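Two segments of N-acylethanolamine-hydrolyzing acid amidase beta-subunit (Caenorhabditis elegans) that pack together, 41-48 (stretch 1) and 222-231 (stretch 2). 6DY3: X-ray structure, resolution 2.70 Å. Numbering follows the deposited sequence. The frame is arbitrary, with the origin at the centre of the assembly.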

# COMPACT_ATOMS: atom_id res chain seq x y z
N THR B 41 -11.13 20.38 -3.25
CA THR B 41 -11.37 19.23 -4.11
C THR B 41 -10.46 18.08 -3.71
O THR B 41 -9.28 18.29 -3.40
CB THR B 41 -11.12 19.60 -5.58
OG1 THR B 41 -11.92 20.74 -5.93
CG2 THR B 41 -11.49 18.43 -6.50
N ILE B 42 -11.01 16.87 -3.70
CA ILE B 42 -10.22 15.69 -3.39
C ILE B 42 -9.27 15.41 -4.54
O ILE B 42 -9.70 15.11 -5.66
CB ILE B 42 -11.12 14.48 -3.10
CG1 ILE B 42 -11.94 14.71 -1.82
CG2 ILE B 42 -10.29 13.20 -2.97
CD1 ILE B 42 -12.89 13.59 -1.47
N GLN B 43 -7.97 15.49 -4.27
CA GLN B 43 -6.97 15.16 -5.28
C GLN B 43 -6.78 13.66 -5.39
O GLN B 43 -6.76 13.10 -6.49
CB GLN B 43 -5.65 15.85 -4.94
CG GLN B 43 -5.77 17.35 -4.76
CD GLN B 43 -6.41 18.02 -5.96
OE1 GLN B 43 -5.87 17.99 -7.06
NE2 GLN B 43 -7.58 18.61 -5.75
N TYR B 44 -6.63 12.99 -4.25
CA TYR B 44 -6.48 11.54 -4.22
C TYR B 44 -6.74 11.09 -2.79
O TYR B 44 -6.70 11.89 -1.86
CB TYR B 44 -5.08 11.10 -4.69
CG TYR B 44 -3.94 11.77 -3.96
CD1 TYR B 44 -3.35 11.18 -2.85
CD2 TYR B 44 -3.47 13.01 -4.36
CE1 TYR B 44 -2.32 11.80 -2.18
CE2 TYR B 44 -2.43 13.64 -3.69
CZ TYR B 44 -1.87 13.03 -2.61
OH TYR B 44 -0.83 13.64 -1.93
N SER B 45 -7.05 9.81 -2.65
CA SER B 45 -7.34 9.21 -1.37
C SER B 45 -6.40 8.03 -1.15
O SER B 45 -5.72 7.56 -2.07
CB SER B 45 -8.80 8.74 -1.29
OG SER B 45 -9.69 9.79 -1.63
N GLY B 46 -6.35 7.56 0.09
CA GLY B 46 -5.50 6.43 0.41
C GLY B 46 -5.78 5.89 1.79
O GLY B 46 -6.40 6.55 2.63
N LEU B 47 -5.34 4.66 2.00
CA LEU B 47 -5.28 4.06 3.32
C LEU B 47 -3.85 4.20 3.84
O LEU B 47 -2.89 4.13 3.07
CB LEU B 47 -5.70 2.59 3.28
CG LEU B 47 -7.19 2.32 3.05
CD1 LEU B 47 -7.42 0.86 2.67
CD2 LEU B 47 -8.00 2.68 4.28
N THR B 48 -3.72 4.48 5.12
CA THR B 48 -2.40 4.56 5.73
C THR B 48 -2.57 4.35 7.22
O THR B 48 -3.64 3.96 7.70
CB THR B 48 -1.70 5.88 5.38
OG1 THR B 48 -0.35 5.84 5.86
CG2 THR B 48 -2.44 7.07 5.99
N SER B 222 -16.64 7.29 -6.81
CA SER B 222 -15.59 6.38 -6.35
C SER B 222 -15.02 6.82 -5.01
O SER B 222 -14.71 5.99 -4.15
CB SER B 222 -14.48 6.27 -7.40
OG SER B 222 -13.89 7.54 -7.64
N ALA B 223 -14.88 8.14 -4.81
CA ALA B 223 -14.37 8.63 -3.54
C ALA B 223 -15.31 8.29 -2.40
O ALA B 223 -14.87 7.85 -1.33
CB ALA B 223 -14.14 10.14 -3.61
N ASP B 224 -16.62 8.45 -2.61
CA ASP B 224 -17.59 8.12 -1.57
C ASP B 224 -17.56 6.64 -1.25
O ASP B 224 -17.67 6.24 -0.09
CB ASP B 224 -18.99 8.56 -2.00
CG ASP B 224 -19.14 10.07 -2.09
OD1 ASP B 224 -18.18 10.78 -1.72
OD2 ASP B 224 -20.21 10.55 -2.53
N TYR B 225 -17.42 5.80 -2.28
CA TYR B 225 -17.37 4.36 -2.07
C TYR B 225 -16.13 3.96 -1.27
O TYR B 225 -16.22 3.25 -0.26
CB TYR B 225 -17.39 3.63 -3.41
CG TYR B 225 -17.26 2.14 -3.27
CD1 TYR B 225 -18.35 1.36 -2.94
CD2 TYR B 225 -16.02 1.52 -3.45
CE1 TYR B 225 -18.24 -0.00 -2.80
CE2 TYR B 225 -15.90 0.15 -3.31
CZ TYR B 225 -17.01 -0.61 -2.99
OH TYR B 225 -16.89 -1.97 -2.84
N PHE B 226 -14.95 4.40 -1.72
CA PHE B 226 -13.70 4.05 -1.05
C PHE B 226 -13.70 4.47 0.41
O PHE B 226 -13.05 3.82 1.24
CB PHE B 226 -12.53 4.68 -1.80
CG PHE B 226 -11.18 4.30 -1.27
CD1 PHE B 226 -10.11 5.18 -1.40
CD2 PHE B 226 -10.96 3.06 -0.68
CE1 PHE B 226 -8.86 4.84 -0.92
CE2 PHE B 226 -9.71 2.71 -0.21
CZ PHE B 226 -8.65 3.60 -0.33
N ARG B 227 -14.41 5.55 0.74
CA ARG B 227 -14.43 6.07 2.11
C ARG B 227 -15.17 5.16 3.08
O ARG B 227 -15.05 5.36 4.29
CB ARG B 227 -15.08 7.46 2.12
CG ARG B 227 -14.82 8.26 3.37
CD ARG B 227 -15.43 9.66 3.30
NE ARG B 227 -14.94 10.43 2.16
CZ ARG B 227 -15.64 10.70 1.05
NH1 ARG B 227 -16.89 10.29 0.92
NH2 ARG B 227 -15.08 11.40 0.07
N GLN B 228 -15.92 4.17 2.58
CA GLN B 228 -16.70 3.28 3.43
C GLN B 228 -16.51 1.81 3.07
O GLN B 228 -17.19 0.96 3.65
CB GLN B 228 -18.18 3.64 3.35
CG GLN B 228 -18.77 3.60 1.94
CD GLN B 228 -19.13 2.20 1.48
OE1 GLN B 228 -19.97 1.53 2.08
NE2 GLN B 228 -18.48 1.75 0.42
N SER B 229 -15.61 1.49 2.13
CA SER B 229 -15.45 0.13 1.65
C SER B 229 -14.39 -0.68 2.41
O SER B 229 -14.26 -1.88 2.17
CB SER B 229 -15.09 0.15 0.16
OG SER B 229 -13.83 0.77 -0.04
N THR B 230 -13.63 -0.06 3.31
CA THR B 230 -12.57 -0.77 4.01
C THR B 230 -13.09 -1.39 5.30
O THR B 230 -13.93 -0.81 5.99
CB THR B 230 -11.41 0.17 4.31
OG1 THR B 230 -10.97 0.77 3.09
CG2 THR B 230 -10.25 -0.60 4.93
N TRP B 231 -12.55 -2.56 5.62
CA TRP B 231 -12.99 -3.36 6.75
C TRP B 231 -11.77 -3.75 7.56
O TRP B 231 -10.88 -4.45 7.06
CB TRP B 231 -13.74 -4.60 6.25
CG TRP B 231 -14.19 -5.56 7.30
CD1 TRP B 231 -13.63 -6.77 7.60
CD2 TRP B 231 -15.31 -5.41 8.19
NE1 TRP B 231 -14.33 -7.38 8.62
CE2 TRP B 231 -15.36 -6.56 9.00
CE3 TRP B 231 -16.27 -4.40 8.39
CZ2 TRP B 231 -16.33 -6.74 9.98
CZ3 TRP B 231 -17.23 -4.59 9.36
CH2 TRP B 231 -17.25 -5.74 10.15
O HOH W 1 -12.06 8.18 -1.48

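No direct hydrogen bond joins these two stretches; the polar link between them runs through a single water. That water lies 2.9 Å from Ser45 OG and 2.8 Å from Ala223 O, to which it donates. Ala223 O also accepts the backbone hydrogen bond from Arg227 N (Arg227 N to Ala223 O, 3.1 Å), so this carbonyl serves both the helical turn and the bridge. A serine suits the strand position because its short side chain leaves room for the water while offering it a hydroxyl.

The strand 41-48 and the helix that begins at Ser222 run nearly parallel, their directions 16° apart and their axes 9.8 Å apart at closest approach. The backbones come nearest where Ser45 CA lies 7.4 Å from Ala223 CA, a spacing compatible with the small side chains of both residues.

Phe226 fills the middle of the contact. Its ring, carried by a t rotamer, reaches along the strand: Ser45 CB meets its edge at 3.8 Å from CD1, Gly46 N lies 3.8 Å from CE1, and Leu47 CG packs 3.9 Å from CZ. Gly46 presents only backbone here, whereas the branched Leu47 gives the ring an apolar partner. Leu47 also reaches the loop beyond the helix, where its CD1 lies 3.6 Å from Thr230 OG1, a van der Waals contact; that hydroxyl is hydrogen-bonded elsewhere in the structure.

At the other end of the contact, Ile42 extends CD1 to 4.2 Å from Ala223 CB, the methyl of alanine making a small apolar surface. The same CD1 lies 3.5 Å from Arg227 NH2, at the edge of the guanidinium. The arginine's charge is answered within its own stretch by a salt bridge, Arg227 NH1 to Asp224 OD1 at 3.0 Å.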